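Local coordinates for protein cGAS/DncV-like nucleotidyltransferase in E. coli homolog (Rhodothermus marinus SG0.5JP17-172, PDB 6E0K) that synthesizes the second messenger 3',3'-cUAMP from UTP and ATP, using magnesium, in a CBASS system that defends bacteria against phage, at residues Y149-M153 with V165-L170; Y96-E100 with R114-L119; Y186-I190 with E216-Y220. All coordinates share one frame. Residue numbers count along the deposited sequence, not the author numbering.

Contact 1 of 3, residues Y149-M153 with V165-L170; sequences YIEGM and VNYPKL
This is an antiparallel beta-hairpin contact at the point where the chain leaves the nucleotidyltransferase sheet for a helix. Strand 150-157 pairs with strand 162-166, and helix 168-181 follows at once. I150 to M153 are extended. V165 and N166 are extended too, and Y167 (phi/psi -133/58) sits at the N-cap position, right before the helix. M153 and N166 form a hydrogen-bonded pair with CA atoms 5.5 Å apart. M153 N donates to N166 O at 2.9 Å, and N166 N donates to M153 O at 2.9 Å. V165 CA adds a CA-H...O contact to M153 O at 3.3 Å. One residue further, G152 CA lies 3.5 Å from Y167 CD2 and 3.3 Å from N166 O. A side chain on G152 would clash with both residues. Y167 (chi1 m) lays its ring beside this glycine, with E151 O at the ring edge, 3.5 Å from CD2. I150 (m, t) places CG2 4.0 Å from Y167 CE2 and 3.6 Å from L170 CD1. M153 is folded (p, p), so that CG reaches P168 CD at 3.9 Å and SD reaches N166 CB at 3.9 Å. On its other flank, strand 150-157 bonds to strand 127-138. N166 belongs to the UTP-binding site, and P168 touches the nucleotide-binding residue Q46. A water donates to E151 O at 2.4 Å and accepts a weak bond from L170 N at 3.2 Å. K169 is extended (m, t, t, t) and has its stronger partner in E42. Its second salt bridge crosses this contact, from NZ to E151 OE2 at 3.1 Å.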
loop_
_atom_site.group_PDB
_atom_site.type_symbol
_atom_site.label_atom_id
_atom_site.label_comp_id
_atom_site.label_asym_id
_atom_site.label_seq_id
_atom_site.Cartn_x
_atom_site.Cartn_y
_atom_site.Cartn_z
ATOM N N TYR A 149 -6.196 -11.419 18.582
ATOM C CA TYR A 149 -6.839 -10.962 17.361
ATOM C C TYR A 149 -5.789 -10.289 16.496
ATOM O O TYR A 149 -4.720 -9.902 16.974
ATOM C CB TYR A 149 -7.996 -9.989 17.640
ATOM C CG TYR A 149 -7.586 -8.726 18.366
ATOM C CD1 TYR A 149 -7.124 -7.603 17.674
ATOM C CD2 TYR A 149 -7.683 -8.650 19.744
ATOM C CE1 TYR A 149 -6.767 -6.436 18.361
ATOM C CE2 TYR A 149 -7.326 -7.501 20.431
ATOM C CZ TYR A 149 -6.871 -6.406 19.740
ATOM O OH TYR A 149 -6.529 -5.275 20.450
ATOM N N ILE A 150 -6.118 -10.139 15.224
ATOM C CA ILE A 150 -5.282 -9.426 14.267
ATOM C C ILE A 150 -5.955 -8.096 13.969
ATOM O O ILE A 150 -7.152 -8.051 13.658
ATOM C CB ILE A 150 -5.067 -10.264 12.997
ATOM C CG1 ILE A 150 -4.325 -11.550 13.361
ATOM C CG2 ILE A 150 -4.274 -9.471 11.958
ATOM C CD1 ILE A 150 -4.251 -12.548 12.247
ATOM N N GLU A 151 -5.192 -7.009 14.068
ATOM C CA GLU A 151 -5.754 -5.673 13.947
ATOM C C GLU A 151 -5.595 -5.159 12.526
ATOM O O GLU A 151 -4.486 -5.189 11.968
ATOM C CB GLU A 151 -5.101 -4.689 14.918
ATOM C CG GLU A 151 -5.823 -3.348 14.940
ATOM C CD GLU A 151 -5.024 -2.254 15.614
ATOM O OE1 GLU A 151 -4.672 -2.426 16.797
ATOM O OE2 GLU A 151 -4.747 -1.228 14.958
ATOM N N GLY A 152 -6.698 -4.689 11.956
ATOM C CA GLY A 152 -6.723 -3.936 10.724
ATOM C C GLY A 152 -7.588 -2.705 10.900
ATOM O O GLY A 152 -7.708 -2.153 11.993
ATOM N N MET A 153 -8.193 -2.276 9.798
ATOM C CA MET A 153 -9.152 -1.185 9.846
ATOM C C MET A 153 -10.194 -1.436 8.773
ATOM O O MET A 153 -10.004 -2.264 7.876
ATOM C CB MET A 153 -8.473 0.186 9.666
ATOM C CG MET A 153 -7.551 0.299 8.458
ATOM S SD MET A 153 -8.458 0.511 6.911
ATOM C CE MET A 153 -7.307 1.538 5.973
ATOM N N VAL A 165 -11.892 -4.159 4.412
ATOM C CA VAL A 165 -10.963 -4.344 5.522
ATOM C C VAL A 165 -9.546 -4.330 4.975
ATOM O O VAL A 165 -9.231 -5.088 4.049
ATOM C CB VAL A 165 -11.241 -5.648 6.283
ATOM C CG1 VAL A 165 -10.218 -5.825 7.397
ATOM C CG2 VAL A 165 -12.674 -5.646 6.842
ATOM N N ASN A 166 -8.701 -3.458 5.528
ATOM C CA ASN A 166 -7.301 -3.384 5.144
ATOM C C ASN A 166 -6.419 -3.533 6.376
ATOM O O ASN A 166 -6.864 -3.361 7.515
ATOM C CB ASN A 166 -6.967 -2.059 4.445
ATOM C CG ASN A 166 -7.615 -1.924 3.077
ATOM O OD1 ASN A 166 -8.070 -2.900 2.470
ATOM N ND2 ASN A 166 -7.650 -0.701 2.581
ATOM N N TYR A 167 -5.140 -3.814 6.136
ATOM C CA TYR A 167 -4.167 -4.034 7.205
ATOM C C TYR A 167 -2.884 -3.251 6.943
ATOM O O TYR A 167 -1.795 -3.830 6.870
ATOM C CB TYR A 167 -3.861 -5.521 7.341
ATOM C CG TYR A 167 -5.068 -6.381 7.647
ATOM C CD1 TYR A 167 -5.844 -6.924 6.631
ATOM C CD2 TYR A 167 -5.419 -6.641 8.964
ATOM C CE1 TYR A 167 -6.968 -7.728 6.945
ATOM C CE2 TYR A 167 -6.512 -7.430 9.279
ATOM C CZ TYR A 167 -7.281 -7.961 8.274
ATOM O OH TYR A 167 -8.377 -8.740 8.618
ATOM N N PRO A 168 -2.973 -1.927 6.814
ATOM C CA PRO A 168 -1.772 -1.153 6.448
ATOM C C PRO A 168 -0.655 -1.223 7.475
ATOM O O PRO A 168 0.527 -1.172 7.095
ATOM C CB PRO A 168 -2.311 0.277 6.300
ATOM C CG PRO A 168 -3.512 0.315 7.209
ATOM C CD PRO A 168 -4.133 -1.051 7.086
ATOM N N LYS A 169 -0.979 -1.330 8.767
ATOM C CA LYS A 169 0.085 -1.411 9.761
ATOM C C LYS A 169 0.890 -2.694 9.600
ATOM O O LYS A 169 2.114 -2.685 9.773
ATOM C CB LYS A 169 -0.496 -1.326 11.168
ATOM C CG LYS A 169 -1.212 -0.025 11.451
ATOM C CD LYS A 169 -1.712 -0.018 12.874
ATOM C CE LYS A 169 -2.384 1.308 13.212
ATOM N NZ LYS A 169 -2.936 1.294 14.599
ATOM N N LEU A 170 0.218 -3.810 9.297
ATOM C CA LEU A 170 0.937 -5.061 9.087
ATOM C C LEU A 170 1.714 -5.037 7.781
ATOM O O LEU A 170 2.828 -5.573 7.710
ATOM C CB LEU A 170 -0.025 -6.245 9.093
ATOM C CG LEU A 170 -0.640 -6.507 10.458
ATOM C CD1 LEU A 170 -1.619 -7.660 10.345
ATOM C CD2 LEU A 170 0.448 -6.811 11.456
HETATM O O HOH W 1 -2.612 -4.102 10.864
#

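Contact 2 of 3, residues Y96-E100 with R114-L119; sequences YSDVE and RGRKTL
Y96 packs its ring against L119, with CZ 3.9 Å from L119 CG and OH 3.5 Å from L119 CD2. Its chi1 is t, which carries the ring from helix 92-107 to the turn between strands 112-114 and 119-122. The hydroxyl also lies 3.4 Å from R114 CG. A water sits 2.6 Å from Y96 OH and donates to G115 O at 2.7 Å. L119 (m, t) points at the helix. Its CD1 is 4.0 Å from V99 CG1 and 4.0 Å from E100 CA, and the CA atoms of E100 and L119 are 7.5 Å apart. Y96, V99 and L119 also touch V132 of strand 127-138. E100 is extended (t, t) and meets the extended R114 (m, t, t) in a two-pronged salt bridge. R114 NE donates to E100 OE2 at 2.8 Å, and R114 NH1 donates to E100 OE1 at 2.9 Å. The segment 114-119 folds back on itself, with G115 N bonded to T118 O at 2.6 Å. R116 and K117 point away from the helix. T118 does too, and its OG1 bonds to the Mg-binding D129. The helix thus packs against the turn end of a beta-hairpin, where R116 to T118 in the turn and L119 at the start of the next strand bind UTP, an arrangement belonging to the nucleotide site of this nucleotidyltransferase domain.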
loop_
_atom_site.group_PDB
_atom_site.type_symbol
_atom_site.label_atom_id
_atom_site.label_comp_id
_atom_site.label_asym_id
_atom_site.label_seq_id
_atom_site.Cartn_x
_atom_site.Cartn_y
_atom_site.Cartn_z
ATOM N N TYR A 96 -17.040 9.622 10.236
ATOM C CA TYR A 96 -16.748 10.246 8.952
ATOM C C TYR A 96 -17.207 11.706 8.932
ATOM O O TYR A 96 -16.459 12.605 8.524
ATOM C CB TYR A 96 -17.427 9.427 7.849
ATOM C CG TYR A 96 -17.085 9.847 6.461
ATOM C CD1 TYR A 96 -17.680 10.966 5.881
ATOM C CD2 TYR A 96 -16.184 9.123 5.714
ATOM C CE1 TYR A 96 -17.358 11.371 4.597
ATOM C CE2 TYR A 96 -15.872 9.518 4.438
ATOM C CZ TYR A 96 -16.462 10.654 3.877
ATOM O OH TYR A 96 -16.132 11.046 2.584
ATOM N N SER A 97 -18.431 11.965 9.410
ATOM C CA SER A 97 -18.936 13.338 9.409
ATOM C C SER A 97 -18.104 14.243 10.312
ATOM O O SER A 97 -17.878 15.422 9.993
ATOM C CB SER A 97 -20.401 13.349 9.821
ATOM O OG SER A 97 -21.184 12.758 8.795
ATOM N N ASP A 98 -17.614 13.705 11.434
ATOM C CA ASP A 98 -16.749 14.505 12.298
ATOM C C ASP A 98 -15.410 14.796 11.631
ATOM O O ASP A 98 -14.902 15.923 11.717
ATOM C CB ASP A 98 -16.524 13.800 13.635
ATOM C CG ASP A 98 -17.680 13.998 14.596
ATOM O OD1 ASP A 98 -18.278 15.099 14.611
ATOM O OD2 ASP A 98 -17.991 13.040 15.346
ATOM N N VAL A 99 -14.803 13.786 10.995
ATOM C CA VAL A 99 -13.530 14.014 10.309
ATOM C C VAL A 99 -13.705 15.048 9.204
ATOM O O VAL A 99 -12.893 15.971 9.066
ATOM C CB VAL A 99 -12.959 12.698 9.755
ATOM C CG1 VAL A 99 -11.701 12.982 8.947
ATOM C CG2 VAL A 99 -12.633 11.724 10.882
ATOM N N GLU A 100 -14.773 14.912 8.405
ATOM C CA GLU A 100 -15.027 15.884 7.340
ATOM C C GLU A 100 -15.177 17.295 7.903
ATOM O O GLU A 100 -14.611 18.250 7.353
ATOM C CB GLU A 100 -16.269 15.474 6.546
ATOM C CG GLU A 100 -16.568 16.336 5.321
ATOM C CD GLU A 100 -17.853 15.904 4.630
ATOM O OE1 GLU A 100 -18.828 15.568 5.338
ATOM O OE2 GLU A 100 -17.890 15.889 3.382
ATOM N N ARG A 114 -15.368 14.903 -1.050
ATOM C CA ARG A 114 -15.577 13.474 -0.868
ATOM C C ARG A 114 -15.246 12.712 -2.143
ATOM O O ARG A 114 -15.732 13.057 -3.224
ATOM C CB ARG A 114 -17.024 13.183 -0.481
ATOM C CG ARG A 114 -17.413 13.653 0.889
ATOM C CD ARG A 114 -18.807 13.153 1.200
ATOM N NE ARG A 114 -19.295 13.664 2.473
ATOM C CZ ARG A 114 -20.566 13.608 2.848
ATOM N NH1 ARG A 114 -20.931 14.092 4.026
ATOM N NH2 ARG A 114 -21.471 13.073 2.039
ATOM N N GLY A 115 -14.435 11.663 -2.008
ATOM C CA GLY A 115 -14.230 10.707 -3.071
ATOM C C GLY A 115 -15.035 9.437 -2.837
ATOM O O GLY A 115 -15.777 9.305 -1.865
ATOM N N ARG A 116 -14.868 8.492 -3.767
ATOM C CA ARG A 116 -15.561 7.208 -3.669
ATOM C C ARG A 116 -15.236 6.497 -2.360
ATOM O O ARG A 116 -16.129 5.972 -1.681
ATOM C CB ARG A 116 -15.184 6.321 -4.857
ATOM C CG ARG A 116 -15.550 6.896 -6.210
ATOM C CD ARG A 116 -17.052 7.019 -6.357
ATOM N NE ARG A 116 -17.440 7.543 -7.663
ATOM C CZ ARG A 116 -18.694 7.794 -8.019
ATOM N NH1 ARG A 116 -19.681 7.567 -7.161
ATOM N NH2 ARG A 116 -18.964 8.274 -9.226
ATOM N N LYS A 117 -13.958 6.458 -1.993
ATOM C CA LYS A 117 -13.520 5.718 -0.823
ATOM C C LYS A 117 -12.754 6.578 0.164
ATOM O O LYS A 117 -12.404 6.091 1.246
ATOM C CB LYS A 117 -12.641 4.527 -1.234
ATOM C CG LYS A 117 -13.342 3.456 -2.065
ATOM C CD LYS A 117 -12.352 2.376 -2.485
ATOM C CE LYS A 117 -13.053 1.123 -2.979
ATOM N NZ LYS A 117 -14.021 1.416 -4.067
ATOM N N THR A 118 -12.476 7.833 -0.179
ATOM C CA THR A 118 -11.591 8.679 0.604
ATOM C C THR A 118 -12.106 10.105 0.604
ATOM O O THR A 118 -12.952 10.488 -0.207
ATOM C CB THR A 118 -10.166 8.700 0.047
ATOM O OG1 THR A 118 -10.207 9.188 -1.298
ATOM C CG2 THR A 118 -9.550 7.307 0.069
ATOM N N LEU A 119 -11.590 10.878 1.551
ATOM C CA LEU A 119 -11.732 12.323 1.569
ATOM C C LEU A 119 -10.466 12.895 0.955
ATOM O O LEU A 119 -9.362 12.526 1.367
ATOM C CB LEU A 119 -11.906 12.846 2.999
ATOM C CG LEU A 119 -13.267 12.860 3.695
ATOM C CD1 LEU A 119 -13.099 13.134 5.183
ATOM C CD2 LEU A 119 -14.146 13.926 3.060
HETATM O O HOH W 2 -15.576 9.152 0.834
#

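Contact 3 of 3, residues Y186-I190 with E216-Y220; sequences YKPTI and ECLLY
Two helices, 186-202 and 212-220, pack through a few buried side chains. The axes of their short segments approach to 10.6 Å, and their N-to-C directions are 134° apart. The contact runs from Y186 opposite Y220 (CA atoms 8.3 Å apart) to I190 opposite E216 (6.4 Å). Y186 and I190 are one helical turn apart, joined by I190 N to Y186 O at 3.0 Å. Y220 N bonds to E216 O at 2.9 Å in the same way.

Y186 takes chi1 t and chi2 54°, which sends its ring across the gap although its CA-to-CB bond points sideways. The ring passes L219, with CE1 4.1 Å from L219 CB. Its OH ends 3.2 Å from E216 O, 3.2 Å from Y220 CA and 3.3 Å from Y220 CB. The hydroxyl bonds to Q253, outside both helices. Y220 also has chi1 t, and its CD1 lies 4.3 Å from Y186 CZ. K178 of helix 168-181 makes a cation-pi contact with each of these tyrosines.

I190 (m, t) points toward the other helix. Its CG1 is 3.8 Å from CD1 of L219, which is also m, t and points back. I190 CG2 rests 3.8 Å from E216 CG. E216 (m, t) turns its carboxylate to other partners: OE2 bonds to T53 and OE1 to H171.

The ATP-binding K194 lies on helix 186-202, its side chain about 4 Å from that of E216. This packing of two helices belongs to the helical part of the CD-NTase fold, here beside the ATP site.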
loop_
_atom_site.group_PDB
_atom_site.type_symbol
_atom_site.label_atom_id
_atom_site.label_comp_id
_atom_site.label_asym_id
_atom_site.label_seq_id
_atom_site.Cartn_x
_atom_site.Cartn_y
_atom_site.Cartn_z
ATOM N N TYR A 186 15.726 -4.628 0.225
ATOM C CA TYR A 186 14.363 -4.876 -0.241
ATOM C C TYR A 186 13.703 -3.608 -0.784
ATOM O O TYR A 186 13.166 -3.607 -1.896
ATOM C CB TYR A 186 13.535 -5.491 0.895
ATOM C CG TYR A 186 12.079 -5.733 0.556
ATOM C CD1 TYR A 186 11.723 -6.481 -0.569
ATOM C CD2 TYR A 186 11.056 -5.238 1.365
ATOM C CE1 TYR A 186 10.399 -6.709 -0.877
ATOM C CE2 TYR A 186 9.728 -5.459 1.059
ATOM C CZ TYR A 186 9.408 -6.204 -0.072
ATOM O OH TYR A 186 8.081 -6.406 -0.367
ATOM N N LYS A 187 13.746 -2.514 -0.032
ATOM C CA LYS A 187 13.034 -1.327 -0.504
ATOM C C LYS A 187 13.710 -0.702 -1.726
ATOM O O LYS A 187 13.008 -0.321 -2.670
ATOM C CB LYS A 187 12.884 -0.299 0.627
ATOM C CG LYS A 187 12.103 -0.840 1.810
ATOM C CD LYS A 187 10.741 -1.353 1.409
ATOM C CE LYS A 187 9.955 -1.803 2.636
ATOM N NZ LYS A 187 9.779 -0.693 3.622
ATOM N N PRO A 188 15.046 -0.570 -1.778
ATOM C CA PRO A 188 15.656 -0.106 -3.036
ATOM C C PRO A 188 15.307 -0.986 -4.217
ATOM O O PRO A 188 15.175 -0.482 -5.339
ATOM C CB PRO A 188 17.166 -0.133 -2.742
ATOM C CG PRO A 188 17.254 0.019 -1.236
ATOM C CD PRO A 188 16.044 -0.713 -0.699
ATOM N N THR A 189 15.153 -2.293 -3.995
ATOM C CA THR A 189 14.814 -3.181 -5.102
ATOM C C THR A 189 13.395 -2.922 -5.591
ATOM O O THR A 189 13.147 -2.899 -6.802
ATOM C CB THR A 189 15.000 -4.642 -4.675
ATOM O OG1 THR A 189 16.391 -4.864 -4.391
ATOM C CG2 THR A 189 14.586 -5.589 -5.803
ATOM N N ILE A 190 12.449 -2.717 -4.669
ATOM C CA ILE A 190 11.099 -2.334 -5.071
ATOM C C ILE A 190 11.143 -1.081 -5.930
ATOM O O ILE A 190 10.501 -1.003 -6.984
ATOM C CB ILE A 190 10.206 -2.115 -3.842
ATOM C CG1 ILE A 190 9.921 -3.442 -3.135
ATOM C CG2 ILE A 190 8.900 -1.449 -4.258
ATOM C CD1 ILE A 190 9.210 -3.213 -1.794
ATOM N N GLU A 216 4.737 -4.473 -4.954
ATOM C CA GLU A 216 5.330 -4.675 -3.631
ATOM C C GLU A 216 4.984 -6.049 -3.087
ATOM O O GLU A 216 5.853 -6.771 -2.580
ATOM C CB GLU A 216 4.864 -3.589 -2.651
ATOM C CG GLU A 216 5.445 -2.226 -2.955
ATOM C CD GLU A 216 5.269 -1.201 -1.832
ATOM O OE1 GLU A 216 4.949 -1.549 -0.658
ATOM O OE2 GLU A 216 5.438 -0.014 -2.151
ATOM N N CYS A 217 3.709 -6.434 -3.189
ATOM C CA CYS A 217 3.297 -7.744 -2.701
ATOM C C CYS A 217 3.994 -8.865 -3.462
ATOM O O CYS A 217 4.387 -9.873 -2.866
ATOM C CB CYS A 217 1.775 -7.897 -2.804
ATOM S SG CYS A 217 0.840 -6.838 -1.665
ATOM N N LEU A 218 4.148 -8.714 -4.782
ATOM C CA LEU A 218 4.828 -9.738 -5.566
ATOM C C LEU A 218 6.258 -9.924 -5.077
ATOM O O LEU A 218 6.709 -11.050 -4.831
ATOM C CB LEU A 218 4.809 -9.356 -7.049
ATOM C CG LEU A 218 5.427 -10.377 -8.006
ATOM C CD1 LEU A 218 4.470 -11.561 -8.187
ATOM C CD2 LEU A 218 5.759 -9.734 -9.353
ATOM N N LEU A 219 6.971 -8.812 -4.888
ATOM C CA LEU A 219 8.361 -8.887 -4.449
ATOM C C LEU A 219 8.486 -9.365 -3.008
ATOM O O LEU A 219 9.500 -9.989 -2.649
ATOM C CB LEU A 219 9.013 -7.512 -4.620
ATOM C CG LEU A 219 9.113 -7.099 -6.094
ATOM C CD1 LEU A 219 9.504 -5.622 -6.230
ATOM C CD2 LEU A 219 10.091 -7.985 -6.876
ATOM N N TYR A 220 7.479 -9.096 -2.176
ATOM C CA TYR A 220 7.520 -9.567 -0.797
ATOM C C TYR A 220 7.642 -11.083 -0.726
ATOM O O TYR A 220 8.242 -11.621 0.215
ATOM C CB TYR A 220 6.270 -9.099 -0.051
ATOM C CG TYR A 220 6.287 -9.522 1.392
ATOM C CD1 TYR A 220 7.047 -8.831 2.322
ATOM C CD2 TYR A 220 5.558 -10.620 1.814
ATOM C CE1 TYR A 220 7.079 -9.218 3.641
ATOM C CE2 TYR A 220 5.588 -11.017 3.138
ATOM C CZ TYR A 220 6.344 -10.313 4.036
ATOM O OH TYR A 220 6.377 -10.703 5.358
#

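Overall arrangement
The three contacts follow one another along the chain: contact 2, then contact 1, then contact 3. None touches another. The centre of contact 1 is 20 Å from those of contacts 2 and 3, and the centres of contacts 2 and 3 are 31 Å apart, on opposite sides of the chain's centre. Helix 168-181, which starts in contact 1, is followed directly by helix 186-202 of contact 3. Strand 127-138 links contacts 1 and 2. All three border the nucleotide site. Contact 2 holds UTP-binding residues close to D129, contact 1 holds N166, and in contact 3 the side chain of E216 is about 5 Å from that of the ATP-binding S48.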